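Local coordinates for protein acyl-coenzyme A oxidase acox-1.2 (Caenorhabditis elegans, PDB 5K3J) that catalyses the FAD-dependent desaturation of CoA thioesters of ascarosides with a five-carbon omega side chain in peroxisomal beta-oxidation, and binds ATP between its two subunits, at residues Met296-Gly301 with Ala351-Gly356; Gly387-Val392 with Gly433-Met438. All coordinates share one frame; numbering follows the deposited sequence.

In the fold
Both contacts lie in the all-helical C-alpha1 domain of the acyl-CoA oxidase family and follow one another in series: interaction 1 pairs helix 287-315 with helix 343-363, and only after it closes does interaction 2 join helix 379-405 to the start of helix 435-450. Their centres are about 14 Å apart, yet they touch. Helix 379-405 bridges them, its residue V392 packing on Q300 and F352 while the side chain of K389 lies against M296. Interaction 1 includes E299, important for substrate specificity, which reaches the sugar end of the substrate, while interaction 2 gathers substrate, FAD and ATP contacts, so parts of all three sites are built on helices that pack directly on one another.

Interaction 1: Met296-Gly301 with Ala351-Gly356; sequences MAMEQG and AFIFTG. With 6QA (~{S}-[2-[3-[[(2~{R})-4-[[[(2~{R},3~{S},4~{R},5~{R})-5-(6-aminopurin-9-yl)-4-oxidanyl-3-phosphonooxy-oxolan-2-yl]methoxy-oxidanyl-phosphoryl]oxy-oxidanyl-phosphoryl]oxy-3,3-dimethyl-2-oxidanyl-butanoyl]amino]propanoylamino]ethyl] 5-[(2~{R},3~{R},5~{R},6~{S})-6-methyl-3,5-bis(oxidanyl)oxan-2-yl]oxypentanethioate), chain E.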
ATOM      1  N   MET A 296      -2.532   8.328 -17.686  1.00 53.62           N
ATOM      2  CA  MET A 296      -2.178   7.385 -16.621  1.00 49.48           C
ATOM      3  C   MET A 296      -3.014   6.108 -16.590  1.00 49.19           C
ATOM      4  O   MET A 296      -2.743   5.219 -15.797  1.00 56.05           O
ATOM      5  CB  MET A 296      -2.240   8.072 -15.253  1.00 45.54           C
ATOM      6  CG  MET A 296      -3.339   9.098 -15.091  1.00 47.23           C
ATOM      7  SD  MET A 296      -3.125  10.013 -13.551  1.00 41.84           S
ATOM      8  CE  MET A 296      -3.135   8.662 -12.378  1.00 39.10           C
ATOM      9  N   ALA A 297      -4.020   6.002 -17.449  1.00 32.25           N
ATOM     10  CA  ALA A 297      -4.674   4.712 -17.626  1.00 28.27           C
ATOM     11  C   ALA A 297      -3.667   3.771 -18.280  1.00 29.83           C
ATOM     12  O   ALA A 297      -3.540   2.606 -17.901  1.00 27.49           O
ATOM     13  CB  ALA A 297      -5.936   4.833 -18.466  1.00 27.31           C
ATOM     14  N   MET A 298      -2.942   4.308 -19.257  1.00 43.97           N
ATOM     15  CA  MET A 298      -1.850   3.608 -19.915  1.00 46.63           C
ATOM     16  C   MET A 298      -0.727   3.290 -18.934  1.00 45.90           C
ATOM     17  O   MET A 298      -0.267   2.152 -18.849  1.00 46.17           O
ATOM     18  CB  MET A 298      -1.312   4.456 -21.063  1.00 50.77           C
ATOM     19  CG  MET A 298      -0.048   3.920 -21.695  1.00 55.31           C
ATOM     20  SD  MET A 298      -0.336   2.405 -22.615  1.00 58.16           S
ATOM     21  CE  MET A 298      -1.449   3.013 -23.877  1.00 58.08           C
ATOM     22  N   GLU A 299      -0.298   4.310 -18.195  1.00 40.84           N
ATOM     23  CA  GLU A 299       0.860   4.214 -17.311  1.00 39.20           C
ATOM     24  C   GLU A 299       0.580   3.384 -16.056  1.00 35.58           C
ATOM     25  O   GLU A 299       1.431   2.607 -15.613  1.00 32.99           O
ATOM     26  CB  GLU A 299       1.322   5.612 -16.909  1.00 39.80           C
ATOM     27  CG  GLU A 299       2.575   5.633 -16.057  1.00 40.87           C
ATOM     28  CD  GLU A 299       2.890   7.016 -15.526  1.00 42.25           C
ATOM     29  OE1 GLU A 299       1.939   7.787 -15.282  1.00 44.31           O
ATOM     30  OE2 GLU A 299       4.087   7.333 -15.352  1.00 43.57           O
ATOM     31  N   GLN A 300      -0.608   3.546 -15.478  1.00 36.89           N
ATOM     32  CA  GLN A 300      -0.996   2.729 -14.338  1.00 38.58           C
ATOM     33  C   GLN A 300      -1.465   1.370 -14.835  1.00 39.13           C
ATOM     34  O   GLN A 300      -1.864   0.515 -14.047  1.00 41.95           O
ATOM     35  CB  GLN A 300      -2.083   3.415 -13.504  1.00 37.33           C
ATOM     36  CG  GLN A 300      -1.692   4.734 -12.875  1.00 39.56           C
ATOM     37  CD  GLN A 300      -1.076   4.569 -11.507  1.00 38.22           C
ATOM     38  OE1 GLN A 300      -1.332   3.588 -10.813  1.00 40.72           O
ATOM     39  NE2 GLN A 300      -0.260   5.534 -11.109  1.00 36.04           N
ATOM     40  N   GLY A 301      -1.390   1.171 -16.146  1.00 40.58           N
ATOM     41  CA  GLY A 301      -1.573  -0.142 -16.726  1.00 37.94           C
ATOM     42  C   GLY A 301      -0.239  -0.859 -16.839  1.00 36.73           C
ATOM     43  O   GLY A 301      -0.175  -2.085 -16.738  1.00 40.71           O
ATOM     44  N   ALA A 351      -6.626  -4.297 -19.855  1.00 39.10           N
ATOM     45  CA  ALA A 351      -7.837  -3.496 -19.999  1.00 39.27           C
ATOM     46  C   ALA A 351      -7.546  -2.009 -19.826  1.00 41.39           C
ATOM     47  O   ALA A 351      -8.069  -1.178 -20.572  1.00 43.46           O
ATOM     48  CB  ALA A 351      -8.893  -3.945 -19.002  1.00 37.33           C
ATOM     49  N   PHE A 352      -6.711  -1.680 -18.845  1.00 44.27           N
ATOM     50  CA  PHE A 352      -6.364  -0.286 -18.576  1.00 42.93           C
ATOM     51  C   PHE A 352      -5.593   0.325 -19.744  1.00 42.78           C
ATOM     52  O   PHE A 352      -5.863   1.451 -20.158  1.00 40.68           O
ATOM     53  CB  PHE A 352      -5.529  -0.153 -17.294  1.00 43.97           C
ATOM     54  CG  PHE A 352      -6.263  -0.527 -16.035  1.00 43.38           C
ATOM     55  CD1 PHE A 352      -7.634  -0.720 -16.043  1.00 42.93           C
ATOM     56  CD2 PHE A 352      -5.577  -0.681 -14.840  1.00 46.92           C
ATOM     57  CE1 PHE A 352      -8.305  -1.067 -14.890  1.00 47.62           C
ATOM     58  CE2 PHE A 352      -6.244  -1.027 -13.684  1.00 49.79           C
ATOM     59  CZ  PHE A 352      -7.609  -1.220 -13.710  1.00 48.69           C
ATOM     60  N   ILE A 353      -4.630  -0.431 -20.265  1.00 38.98           N
ATOM     61  CA  ILE A 353      -3.748   0.047 -21.328  1.00 42.15           C
ATOM     62  C   ILE A 353      -4.522   0.357 -22.608  1.00 44.53           C
ATOM     63  O   ILE A 353      -4.285   1.381 -23.253  1.00 42.62           O
ATOM     64  CB  ILE A 353      -2.635  -0.983 -21.619  1.00 39.06           C
ATOM     65  CG1 ILE A 353      -1.582  -0.934 -20.511  1.00 38.38           C
ATOM     66  CG2 ILE A 353      -1.983  -0.726 -22.973  1.00 37.52           C
ATOM     67  CD1 ILE A 353      -0.603  -2.083 -20.548  1.00 38.51           C
ATOM     68  N   PHE A 354      -5.459  -0.518 -22.960  1.00 53.66           N
ATOM     69  CA  PHE A 354      -6.297  -0.304 -24.137  1.00 51.89           C
ATOM     70  C   PHE A 354      -7.242   0.867 -23.906  1.00 49.84           C
ATOM     71  O   PHE A 354      -7.545   1.629 -24.825  1.00 53.57           O
ATOM     72  CB  PHE A 354      -7.088  -1.568 -24.473  1.00 49.33           C
ATOM     73  CG  PHE A 354      -6.222  -2.750 -24.800  1.00 48.43           C
ATOM     74  CD1 PHE A 354      -5.018  -2.576 -25.456  1.00 46.15           C
ATOM     75  CD2 PHE A 354      -6.605  -4.033 -24.441  1.00 48.02           C
ATOM     76  CE1 PHE A 354      -4.216  -3.651 -25.754  1.00 45.39           C
ATOM     77  CE2 PHE A 354      -5.804  -5.117 -24.737  1.00 49.48           C
ATOM     78  CZ  PHE A 354      -4.606  -4.925 -25.394  1.00 47.73           C
ATOM     79  N   THR A 355      -7.706   0.998 -22.669  1.00 43.95           N
ATOM     80  CA  THR A 355      -8.505   2.144 -22.266  1.00 45.88           C
ATOM     81  C   THR A 355      -7.649   3.403 -22.346  1.00 45.59           C
ATOM     82  O   THR A 355      -8.143   4.491 -22.645  1.00 44.72           O
ATOM     83  CB  THR A 355      -9.063   1.961 -20.837  1.00 47.09           C
ATOM     84  OG1 THR A 355      -9.815   0.742 -20.769  1.00 48.38           O
ATOM     85  CG2 THR A 355      -9.961   3.124 -20.443  1.00 48.15           C
ATOM     86  N   GLY A 356      -6.354   3.237 -22.088  1.00 51.28           N
ATOM     87  CA  GLY A 356      -5.407   4.332 -22.153  1.00 53.22           C
ATOM     88  C   GLY A 356      -5.173   4.836 -23.566  1.00 51.72           C
ATOM     89  O   GLY A 356      -5.035   6.040 -23.778  1.00 50.14           O
TER
HETATM   90  P26 6QA E 703     -11.788  24.988  -9.671  1.00 90.58           P
HETATM   91  P29 6QA E 703     -14.549  26.030 -10.300  1.00 86.58           P
HETATM   92  P50 6QA E 703     -19.863  22.035 -12.543  1.00112.46           P
HETATM   93  O01 6QA E 703       3.042   9.641 -13.337  1.00 50.87           O
HETATM   94  C02 6QA E 703       3.056  10.979 -13.881  1.00 45.64           C
HETATM   95  C03 6QA E 703       3.574  11.818 -12.701  1.00 45.10           C
HETATM   96  O04 6QA E 703       3.389  13.143 -12.905  1.00 44.72           O
HETATM   97  C05 6QA E 703       2.102  13.620 -12.675  1.00 47.76           C
HETATM   98  C06 6QA E 703       2.191  14.711 -11.570  1.00 47.56           C
HETATM   99  C07 6QA E 703       1.080  15.750 -11.851  1.00 48.76           C
HETATM  100  C08 6QA E 703       1.480  17.079 -11.213  1.00 49.84           C
HETATM  101  C09 6QA E 703       0.466  17.527 -10.244  1.00 49.74           C
HETATM  102  S10 6QA E 703      -0.104  19.283 -10.518  1.00 51.99           S
HETATM  103  C11 6QA E 703      -1.906  19.466 -10.616  1.00 46.57           C
HETATM  104  C12 6QA E 703      -2.712  18.311 -10.097  1.00 43.07           C
HETATM  105  N13 6QA E 703      -3.681  18.830  -9.205  1.00 45.35           N
HETATM  106  C14 6QA E 703      -5.098  18.722  -9.482  1.00 49.09           C
HETATM  107  C15 6QA E 703      -6.146  19.296  -8.463  1.00 54.71           C
HETATM  108  C16 6QA E 703      -7.025  20.341  -9.229  1.00 59.95           C
HETATM  109  N17 6QA E 703      -8.461  20.158  -8.944  1.00 65.17           N
HETATM  110  C18 6QA E 703      -9.347  21.314  -9.131  1.00 73.70           C
HETATM  111  C19 6QA E 703     -10.839  21.157  -8.847  1.00 80.37           C
HETATM  112  O20 6QA E 703     -11.071  19.892  -8.270  1.00 82.15           O
HETATM  113  C21 6QA E 703     -11.686  21.292 -10.144  1.00 83.77           C
HETATM  114  C22 6QA E 703     -13.183  21.261  -9.605  1.00 85.34           C
HETATM  115  C23 6QA E 703     -11.332  20.116 -11.113  1.00 78.42           C
HETATM  116  C24 6QA E 703     -11.499  22.590 -10.923  1.00 86.07           C
HETATM  117  O25 6QA E 703     -12.372  23.637 -10.450  1.00 84.07           O
HETATM  118  O27 6QA E 703     -11.092  24.659  -8.342  1.00 84.95           O
HETATM  119  O28 6QA E 703     -13.147  25.984  -9.402  1.00 95.15           O
HETATM  120  O30 6QA E 703     -14.551  27.360 -11.061  1.00 79.34           O
HETATM  121  O31 6QA E 703     -14.607  24.689 -11.311  1.00 91.89           O
HETATM  122  C32 6QA E 703     -15.663  23.806 -11.295  1.00 89.34           C
HETATM  123  C33 6QA E 703     -16.542  24.106 -12.582  1.00 92.10           C
HETATM  124  O34 6QA E 703     -15.801  24.307 -13.603  1.00 92.25           O
HETATM  125  C35 6QA E 703     -16.016  23.112 -14.685  1.00 88.92           C
HETATM  126  N36 6QA E 703     -14.705  22.524 -15.003  1.00 85.42           N
HETATM  127  C37 6QA E 703     -13.750  22.212 -14.123  1.00 89.93           C
HETATM  128  N38 6QA E 703     -12.677  21.709 -14.736  1.00 81.66           N
HETATM  129  C39 6QA E 703     -12.937  21.694 -16.075  1.00 81.50           C
HETATM  130  C40 6QA E 703     -14.218  22.218 -16.253  1.00 84.99           C
HETATM  131  N41 6QA E 703     -14.725  22.320 -17.512  1.00 86.01           N
HETATM  132  C42 6QA E 703     -14.001  21.917 -18.556  1.00 85.72           C
HETATM  133  N43 6QA E 703     -12.758  21.411 -18.424  1.00 81.54           N
HETATM  134  C44 6QA E 703     -12.197  21.286 -17.221  1.00 81.58           C
HETATM  135  N45 6QA E 703     -10.845  20.736 -17.077  1.00 77.48           N
HETATM  136  C46 6QA E 703     -16.839  22.250 -14.171  1.00 91.30           C
HETATM  137  O47 6QA E 703     -17.977  21.988 -15.111  1.00 96.43           O
HETATM  138  C48 6QA E 703     -17.384  22.852 -12.878  1.00 96.39           C
HETATM  139  O49 6QA E 703     -18.725  23.195 -12.994  1.00100.31           O
HETATM  140  O51 6QA E 703     -20.629  22.544 -11.358  1.00 94.74           O
HETATM  141  O52 6QA E 703     -19.155  20.718 -12.185  1.00101.91           O
HETATM  142  O53 6QA E 703     -20.785  21.763 -13.700  1.00 99.62           O
HETATM  143  O54 6QA E 703     -15.734  25.983  -9.367  1.00 84.32           O
HETATM  144  O55 6QA E 703     -10.815  25.725 -10.573  1.00 93.63           O
HETATM  145  O56 6QA E 703      -8.897  22.365  -9.484  1.00 68.79           O
HETATM  146  O57 6QA E 703      -5.499  18.212 -10.475  1.00 52.24           O
HETATM  147  O58 6QA E 703       0.120  16.744  -9.367  1.00 46.08           O
HETATM  148  O59 6QA E 703       4.996  11.605 -12.491  1.00 41.16           O
HETATM  149  C60 6QA E 703       5.771  11.884 -13.663  1.00 40.44           C
HETATM  150  C61 6QA E 703       7.196  11.688 -13.197  1.00 39.77           C
HETATM  151  C62 6QA E 703       5.335  10.973 -14.841  1.00 44.63           C
HETATM  152  C63 6QA E 703       3.890  11.055 -15.097  1.00 44.83           C
HETATM  153  O64 6QA E 703       6.040  11.398 -16.061  1.00 49.78           O
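Two antiparallel helices of the C-alpha1 helical domain, in the acyl-CoA dehydrogenase-like fold, illustrate how small residues let backbones approach while the far face of a helix serves a ligand. The segments 296-301 and 351-356 run at 154° with their axes 7.0 Å apart, and no hydrogen bond joins them. The packing is densest where glycines replace side chains. G356 brings its CA to 3.8 Å from the backbone N of M298, and a CB on G356 would clash with that nitrogen; A297 lays its methyl beside the same CA. One turn along, G301 does the same service for F352 and I353, since a CB there would run into I353 CG1. M298 closes one flank: its CG is anti to the backbone N (chi1 172°), and the chain then bends so that SD rests 3.6 Å from I353 CG2, the two side chains crossing obliquely. I353 sends CD1 on to the carbonyl of G301.

The opposite flank is looser, though still buried. F352 packs closely at its base, CB 3.5 Å from A297 O, but its ring turns only an edge to the other helix, CD2 4.0 Å from Q300 O, and is covered further by E395 and T396 of helix 379-405. The amide of Q300 turns off to helix 418-426, where NE2 donates to A425 O.

On the face turned from helix 343-363, E299 is important for binding the asc-omega-C5 substrate and so for specificity. Its extended chain, with CG anti to the backbone N (chi1 -176°), reaches the ascarylose ring, whose hydroxyl O01 donates to E299 OE1 at 2.9 Å.

Interaction 2: Gly387-Val392 with Gly433-Met438; sequences GLKSVV and GENMVM. With ATP (adenosine-5'-triphosphate), chain D.
The ammonium nitrogen NZ of K389 is gripped by three backbone carbonyls: it donates to G433 O at 2.5 Å and to G428 O, and more weakly to Y431 O. These bonds pin the loop that leads to the N-cap of helix 435-450, in the helical C-alpha1 domain, against helix 379-405. The G433 bond lies in the carbonyl plane, and K389 attains it from the crowded first torsion (chi1 66°) through a chain bent twice. Between Y431 and G433 sits A432, which here replaces the natural residue at the predicted proton-acceptor position. An alanine in place of K389 would lose all three bonds and would probably loosen this loop beside the substrate.

Alongside, S390 OG lies 3.1 Å from N435 O, but its single proton is also within reach of S386 O. G433, with a phi of 108° that would jam a CB against the preceding carbonyl, turns the chain into the N-cap. There E434 caps the helix, OE1 accepting from M436 N at 2.9 Å while also receiving a bond from FAD O2B; its OE2 forms a salt bridge with R341 of the second subunit.

ATP meets both segments. Its N6 donates weakly to S390 O at 3.2 Å, and M436 bends its chain so that the terminal methyl CE stands over the adenine face, 3.4 Å from ATP C4.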
ATOM      1  N   GLY A 387     -12.569  10.339 -13.424  1.00 39.99           N
ATOM      2  CA  GLY A 387     -12.828   9.095 -12.728  1.00 35.60           C
ATOM      3  C   GLY A 387     -11.889   7.997 -13.179  1.00 33.46           C
ATOM      4  O   GLY A 387     -11.555   7.103 -12.403  1.00 30.81           O
ATOM      5  N   LEU A 388     -11.465   8.066 -14.436  1.00 34.49           N
ATOM      6  CA  LEU A 388     -10.608   7.036 -15.007  1.00 39.04           C
ATOM      7  C   LEU A 388      -9.278   6.937 -14.259  1.00 38.27           C
ATOM      8  O   LEU A 388      -8.814   5.837 -13.968  1.00 33.38           O
ATOM      9  CB  LEU A 388     -10.354   7.305 -16.490  1.00 42.00           C
ATOM     10  CG  LEU A 388      -9.874   6.101 -17.301  1.00 47.86           C
ATOM     11  CD1 LEU A 388     -10.879   4.974 -17.190  1.00 49.08           C
ATOM     12  CD2 LEU A 388      -9.648   6.475 -18.758  1.00 51.25           C
ATOM     13  N   LYS A 389      -8.668   8.074 -13.936  1.00 31.07           N
ATOM     14  CA  LYS A 389      -7.396   8.056 -13.219  1.00 27.89           C
ATOM     15  C   LYS A 389      -7.587   7.595 -11.775  1.00 26.59           C
ATOM     16  O   LYS A 389      -6.705   6.969 -11.199  1.00 29.40           O
ATOM     17  CB  LYS A 389      -6.735   9.436 -13.263  1.00 29.43           C
ATOM     18  CG  LYS A 389      -7.485  10.519 -12.507  1.00 28.72           C
ATOM     19  CD  LYS A 389      -6.563  11.268 -11.551  1.00 29.45           C
ATOM     20  CE  LYS A 389      -6.372  10.517 -10.238  1.00 27.22           C
ATOM     21  NZ  LYS A 389      -5.400  11.193  -9.330  1.00 27.35           N
ATOM     22  N   SER A 390      -8.747   7.896 -11.204  1.00 38.01           N
ATOM     23  CA  SER A 390      -9.027   7.541  -9.820  1.00 38.63           C
ATOM     24  C   SER A 390      -9.217   6.035  -9.648  1.00 42.39           C
ATOM     25  O   SER A 390      -8.541   5.407  -8.834  1.00 39.22           O
ATOM     26  CB  SER A 390     -10.262   8.286  -9.318  1.00 37.81           C
ATOM     27  OG  SER A 390     -10.017   9.679  -9.265  1.00 39.88           O
ATOM     28  N   VAL A 391     -10.137   5.464 -10.421  1.00 46.06           N
ATOM     29  CA  VAL A 391     -10.422   4.032 -10.349  1.00 46.15           C
ATOM     30  C   VAL A 391      -9.200   3.204 -10.733  1.00 48.41           C
ATOM     31  O   VAL A 391      -8.867   2.226 -10.059  1.00 49.37           O
ATOM     32  CB  VAL A 391     -11.606   3.645 -11.257  1.00 50.65           C
ATOM     33  CG1 VAL A 391     -11.693   2.132 -11.419  1.00 50.90           C
ATOM     34  CG2 VAL A 391     -12.905   4.193 -10.693  1.00 52.16           C
ATOM     35  N   VAL A 392      -8.532   3.606 -11.810  1.00 41.98           N
ATOM     36  CA  VAL A 392      -7.370   2.885 -12.309  1.00 45.42           C
ATOM     37  C   VAL A 392      -6.237   2.872 -11.286  1.00 46.71           C
ATOM     38  O   VAL A 392      -5.726   1.810 -10.948  1.00 52.66           O
ATOM     39  CB  VAL A 392      -6.870   3.486 -13.636  1.00 47.35           C
ATOM     40  CG1 VAL A 392      -5.442   3.093 -13.888  1.00 47.82           C
ATOM     41  CG2 VAL A 392      -7.754   3.034 -14.792  1.00 46.88           C
ATOM     42  N   GLY A 433      -4.765  15.340  -9.150  1.00 26.21           N
ATOM     43  CA  GLY A 433      -6.115  15.339  -8.615  1.00 27.30           C
ATOM     44  C   GLY A 433      -6.335  14.277  -7.556  1.00 28.92           C
ATOM     45  O   GLY A 433      -6.186  13.086  -7.824  1.00 29.36           O
ATOM     46  N   GLU A 434      -6.683  14.708  -6.347  1.00 30.34           N
ATOM     47  CA  GLU A 434      -7.037  13.785  -5.272  1.00 31.06           C
ATOM     48  C   GLU A 434      -8.205  12.903  -5.724  1.00 32.73           C
ATOM     49  O   GLU A 434      -9.201  13.409  -6.240  1.00 34.87           O
ATOM     50  CB  GLU A 434      -7.393  14.560  -3.996  1.00 29.85           C
ATOM     51  CG  GLU A 434      -7.115  13.817  -2.695  1.00 29.53           C
ATOM     52  CD  GLU A 434      -7.991  12.592  -2.513  1.00 29.55           C
ATOM     53  OE1 GLU A 434      -9.230  12.731  -2.605  1.00 29.36           O
ATOM     54  OE2 GLU A 434      -7.442  11.490  -2.290  1.00 30.43           O
ATOM     55  N   ASN A 435      -8.069  11.592  -5.527  1.00 25.38           N
ATOM     56  CA  ASN A 435      -8.998  10.601  -6.079  1.00 25.29           C
ATOM     57  C   ASN A 435     -10.468  10.833  -5.736  1.00 26.95           C
ATOM     58  O   ASN A 435     -11.332  10.733  -6.609  1.00 27.95           O
ATOM     59  CB  ASN A 435      -8.591   9.192  -5.630  1.00 22.70           C
ATOM     60  CG  ASN A 435      -7.684   8.504  -6.633  1.00 22.94           C
ATOM     61  OD1 ASN A 435      -7.553   7.280  -6.624  1.00 21.83           O
ATOM     62  ND2 ASN A 435      -7.046   9.286  -7.499  1.00 22.40           N
ATOM     63  N   MET A 436     -10.751  11.132  -4.472  1.00 34.20           N
ATOM     64  CA  MET A 436     -12.117  11.434  -4.045  1.00 37.48           C
ATOM     65  C   MET A 436     -12.665  12.667  -4.752  1.00 35.82           C
ATOM     66  O   MET A 436     -13.813  12.675  -5.201  1.00 41.22           O
ATOM     67  CB  MET A 436     -12.187  11.640  -2.529  1.00 38.17           C
ATOM     68  CG  MET A 436     -12.071  10.371  -1.703  1.00 41.02           C
ATOM     69  SD  MET A 436     -13.207   9.071  -2.224  1.00 47.68           S
ATOM     70  CE  MET A 436     -12.070   7.933  -3.011  1.00 44.78           C
ATOM     71  N   VAL A 437     -11.838  13.705  -4.842  1.00 45.53           N
ATOM     72  CA  VAL A 437     -12.210  14.954  -5.501  1.00 48.16           C
ATOM     73  C   VAL A 437     -12.465  14.743  -6.992  1.00 49.75           C
ATOM     74  O   VAL A 437     -13.374  15.344  -7.568  1.00 54.60           O
ATOM     75  CB  VAL A 437     -11.115  16.028  -5.315  1.00 45.84           C
ATOM     76  CG1 VAL A 437     -11.445  17.282  -6.109  1.00 46.84           C
ATOM     77  CG2 VAL A 437     -10.943  16.357  -3.840  1.00 46.47           C
ATOM     78  N   MET A 438     -11.666  13.877  -7.606  1.00 41.20           N
ATOM     79  CA  MET A 438     -11.773  13.605  -9.036  1.00 43.89           C
ATOM     80  C   MET A 438     -12.981  12.727  -9.349  1.00 45.24           C
ATOM     81  O   MET A 438     -13.621  12.891 -10.388  1.00 48.32           O
ATOM     82  CB  MET A 438     -10.497  12.942  -9.562  1.00 45.04           C
ATOM     83  CG  MET A 438      -9.302  13.874  -9.680  1.00 45.78           C
ATOM     84  SD  MET A 438      -9.659  15.355 -10.644  1.00 50.36           S
ATOM     85  CE  MET A 438      -9.550  16.605  -9.368  1.00 47.34           C
TER
HETATM   86  PG  ATP D 702     -18.498   0.031  -3.955  1.00 59.59           P
HETATM   87  O1G ATP D 702     -19.493   0.876  -4.712  1.00 56.67           O
HETATM   88  O2G ATP D 702     -18.860  -0.196  -2.505  1.00 57.30           O
HETATM   89  O3G ATP D 702     -18.047  -1.209  -4.690  1.00 55.49           O
HETATM   90  PB  ATP D 702     -15.934   0.569  -2.959  1.00 62.02           P
HETATM   91  O1B ATP D 702     -14.746   0.253  -3.839  1.00 53.05           O
HETATM   92  O2B ATP D 702     -16.387  -0.431  -1.921  1.00 59.57           O
HETATM   93  O3B ATP D 702     -17.181   0.960  -3.901  1.00 62.15           O
HETATM   94  PA  ATP D 702     -16.542   2.425  -0.981  1.00 50.60           P
HETATM   95  O1A ATP D 702     -17.264   3.707  -1.326  1.00 43.74           O
HETATM   96  O2A ATP D 702     -17.325   1.219  -0.517  1.00 45.88           O
HETATM   97  O3A ATP D 702     -15.653   1.983  -2.247  1.00 51.54           O
HETATM   98  O5' ATP D 702     -15.413   2.749   0.117  1.00 52.01           O
HETATM   99  C5' ATP D 702     -14.468   1.750   0.501  1.00 44.70           C
HETATM  100  C4' ATP D 702     -13.135   2.455   0.680  1.00 44.88           C
HETATM  101  O4' ATP D 702     -12.393   2.465  -0.544  1.00 43.77           O
HETATM  102  C3' ATP D 702     -13.378   3.897   1.090  1.00 44.37           C
HETATM  103  O3' ATP D 702     -12.685   4.174   2.308  1.00 41.39           O
HETATM  104  C2' ATP D 702     -12.816   4.731  -0.042  1.00 43.42           C
HETATM  105  O2' ATP D 702     -12.099   5.866   0.445  1.00 47.76           O
HETATM  106  C1' ATP D 702     -11.897   3.781  -0.796  1.00 42.22           C
HETATM  107  N9  ATP D 702     -11.889   4.059  -2.255  1.00 46.01           N
HETATM  108  C8  ATP D 702     -12.840   3.685  -3.128  1.00 45.83           C
HETATM  109  N7  ATP D 702     -12.540   4.084  -4.389  1.00 48.05           N
HETATM  110  C5  ATP D 702     -11.363   4.732  -4.336  1.00 42.58           C
HETATM  111  C6  ATP D 702     -10.475   5.410  -5.308  1.00 41.20           C
HETATM  112  N6  ATP D 702     -10.788   5.477  -6.626  1.00 43.15           N
HETATM  113  N1  ATP D 702      -9.334   5.956  -4.829  1.00 40.06           N
HETATM  114  C2  ATP D 702      -9.009   5.897  -3.524  1.00 41.86           C
HETATM  115  N3  ATP D 702      -9.769   5.302  -2.589  1.00 41.09           N
HETATM  116  C4  ATP D 702     -10.937   4.711  -2.927  1.00 44.78           C